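Local coordinates for CYTH domain-containing protein (Pyrococcus horikoshii, PDB 2EEN) that is of unknown function but belongs to the CYTH family, whose members typically act on triphosphate-containing substrates such as nucleotides, at residues K155-R158 with K164-R167. Sequence-based numbering, arbitrary orientation.
Sequences KILR and KFER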
ATOM      1  N   LYS A 155      34.313  -1.787  -6.592  1.00 20.93           N
ATOM      2  CA  LYS A 155      35.624  -2.349  -6.276  1.00 21.64           C
ATOM      3  C   LYS A 155      35.496  -3.693  -5.567  1.00 19.29           C
ATOM      4  O   LYS A 155      36.197  -4.649  -5.893  1.00 18.91           O
ATOM      5  CB  LYS A 155      36.437  -1.382  -5.408  1.00 22.25           C
ATOM      6  CG  LYS A 155      37.804  -1.929  -5.011  1.00 26.33           C
ATOM      7  CD  LYS A 155      38.668  -0.863  -4.356  1.00 29.31           C
ATOM      8  CE  LYS A 155      40.112  -1.328  -4.259  1.00 31.10           C
ATOM      9  NZ  LYS A 155      41.006  -0.272  -3.710  1.00 34.87           N
ATOM     10  N   ILE A 156      34.587  -3.773  -4.598  1.00 18.53           N
ATOM     11  CA  ILE A 156      34.377  -5.015  -3.864  1.00 17.02           C
ATOM     12  C   ILE A 156      33.972  -6.149  -4.806  1.00 16.50           C
ATOM     13  O   ILE A 156      34.509  -7.253  -4.725  1.00 18.00           O
ATOM     14  CB  ILE A 156      33.300  -4.833  -2.777  1.00 16.48           C
ATOM     15  CG1 ILE A 156      33.828  -3.896  -1.688  1.00 16.87           C
ATOM     16  CG2 ILE A 156      32.924  -6.176  -2.176  1.00 15.37           C
ATOM     17  CD1 ILE A 156      32.772  -3.448  -0.709  1.00 16.96           C
ATOM     18  N   LEU A 157      33.035  -5.876  -5.708  1.00 17.03           N
ATOM     19  CA  LEU A 157      32.596  -6.900  -6.649  1.00 16.86           C
ATOM     20  C   LEU A 157      33.687  -7.303  -7.638  1.00 17.01           C
ATOM     21  O   LEU A 157      33.856  -8.487  -7.929  1.00 17.08           O
ATOM     22  CB  LEU A 157      31.356  -6.432  -7.413  1.00 17.84           C
ATOM     23  CG  LEU A 157      30.096  -6.400  -6.550  1.00 17.44           C
ATOM     24  CD1 LEU A 157      28.891  -6.090  -7.417  1.00 18.65           C
ATOM     25  CD2 LEU A 157      29.929  -7.746  -5.854  1.00 19.89           C
ATOM     26  N   ARG A 158      34.433  -6.328  -8.144  1.00 20.02           N
ATOM     27  CA  ARG A 158      35.493  -6.648  -9.091  1.00 20.48           C
ATOM     28  C   ARG A 158      36.580  -7.472  -8.410  1.00 20.20           C
ATOM     29  O   ARG A 158      37.193  -8.343  -9.032  1.00 20.20           O
ATOM     30  CB  ARG A 158      36.067  -5.368  -9.707  1.00 20.51           C
ATOM     31  CG  ARG A 158      35.160  -4.784 -10.782  1.00 21.27           C
ATOM     32  CD  ARG A 158      35.807  -3.648 -11.551  1.00 21.63           C
ATOM     33  NE  ARG A 158      35.029  -3.347 -12.748  1.00 24.64           N
ATOM     34  CZ  ARG A 158      34.978  -4.135 -13.820  1.00 25.06           C
ATOM     35  NH1 ARG A 158      35.667  -5.269 -13.850  1.00 21.66           N
ATOM     36  NH2 ARG A 158      34.218  -3.801 -14.853  1.00 25.21           N
ATOM     37  N   LYS A 164      31.149  -8.315 -15.676  1.00 29.30           N
ATOM     38  CA  LYS A 164      30.057  -7.676 -16.388  1.00 30.54           C
ATOM     39  C   LYS A 164      28.958  -7.197 -15.459  1.00 28.66           C
ATOM     40  O   LYS A 164      28.263  -7.990 -14.826  1.00 30.29           O
ATOM     41  CB  LYS A 164      29.494  -8.623 -17.452  1.00 32.79           C
ATOM     42  CG  LYS A 164      29.376 -10.074 -17.026  1.00 38.78           C
ATOM     43  CD  LYS A 164      28.996 -10.949 -18.216  1.00 42.52           C
ATOM     44  CE  LYS A 164      28.916 -12.419 -17.837  1.00 44.20           C
ATOM     45  NZ  LYS A 164      28.618 -13.271 -19.022  1.00 44.76           N
ATOM     46  N   PHE A 165      28.823  -5.882 -15.378  1.00 28.34           N
ATOM     47  CA  PHE A 165      27.821  -5.253 -14.541  1.00 28.98           C
ATOM     48  C   PHE A 165      26.528  -5.064 -15.317  1.00 28.88           C
ATOM     49  O   PHE A 165      26.529  -5.021 -16.551  1.00 29.98           O
ATOM     50  CB  PHE A 165      28.358  -3.921 -14.024  1.00 30.04           C
ATOM     51  CG  PHE A 165      29.410  -4.078 -12.969  1.00 30.74           C
ATOM     52  CD1 PHE A 165      30.748  -4.215 -13.318  1.00 32.92           C
ATOM     53  CD2 PHE A 165      29.057  -4.162 -11.628  1.00 31.32           C
ATOM     54  CE1 PHE A 165      31.723  -4.438 -12.343  1.00 34.18           C
ATOM     55  CE2 PHE A 165      30.020  -4.383 -10.647  1.00 33.46           C
ATOM     56  CZ  PHE A 165      31.354  -4.524 -11.004  1.00 33.64           C
ATOM     57  N   GLU A 166      25.425  -4.949 -14.588  1.00 27.10           N
ATOM     58  CA  GLU A 166      24.112  -4.812 -15.227  1.00 25.36           C
ATOM     59  C   GLU A 166      23.197  -3.853 -14.450  1.00 25.23           C
ATOM     60  O   GLU A 166      22.865  -4.054 -13.290  1.00 24.44           O
ATOM     61  CB  GLU A 166      23.464  -6.200 -15.298  1.00 24.46           C
ATOM     62  CG  GLU A 166      22.069  -6.159 -15.919  1.00 25.99           C
ATOM     63  CD  GLU A 166      22.187  -5.801 -17.385  1.00 24.50           C
ATOM     64  OE1 GLU A 166      22.657  -6.613 -18.155  1.00 26.95           O
ATOM     65  OE2 GLU A 166      21.765  -4.709 -17.754  1.00 27.52           O
ATOM     66  N   ARG A 167      22.814  -2.748 -15.129  1.00 21.60           N
ATOM     67  CA  ARG A 167      21.898  -1.801 -14.499  1.00 22.98           C
ATOM     68  C   ARG A 167      20.438  -2.181 -14.754  1.00 20.77           C
ATOM     69  O   ARG A 167      19.507  -1.636 -14.168  1.00 22.19           O
ATOM     70  CB  ARG A 167      22.151  -0.418 -15.112  1.00 23.94           C
ATOM     71  CG  ARG A 167      23.380   0.298 -14.557  1.00 27.98           C
ATOM     72  CD  ARG A 167      23.488   1.729 -15.090  1.00 28.82           C
ATOM     73  NE  ARG A 167      22.317   2.494 -14.674  1.00 32.91           N
ATOM     74  CZ  ARG A 167      22.052   3.680 -15.271  1.00 34.12           C
ATOM     75  NH1 ARG A 167      22.834   4.146 -16.230  1.00 39.14           N
ATOM     76  NH2 ARG A 167      20.990   4.386 -14.869  1.00 34.32           N
TER
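Phe165 reaches from the loop that follows helix 146-160 back to that helix and lodges its ring between the side chains of Leu157 and Arg158. The side of the ring built from CE2 and CZ meets the leucine: Leu157 CD1 lies 3.8 Å from Phe165 CE2, an apolar contact made at an oblique angle. Arg158 meets the CZ-CE1 side of the ring. Its CG sits in the plane of the ring at the edge, 3.8 Å from Phe165 CZ, and the chain runs extended from CG to NE and then turns (chi4 -72°), which sets one face of the guanidinium toward CE1. Phe165 CE1 stands 3.3 Å above the plane of the Arg158 guanidinium, offset toward its periphery, but the two planes are 57° apart, far from a parallel stack. Helix and loop belong to the CYTH fold, an antiparallel barrel of the triphosphate-tunnel kind with helices packed outside; Leu157 also packs on Ile134 and Ile136 of strand 131-139, while backbone hydrogen bonds join Lys164 to Tyr9 and Glu166 to Lys7 of strand 3-9. With the ring of Phe165 cut back to an alanine here, Leu157 is likely to face a gap and the Arg158 guanidinium to swing more freely. Arg158 NE also has a weak, long ion pair with Glu154, one turn earlier on the same helix.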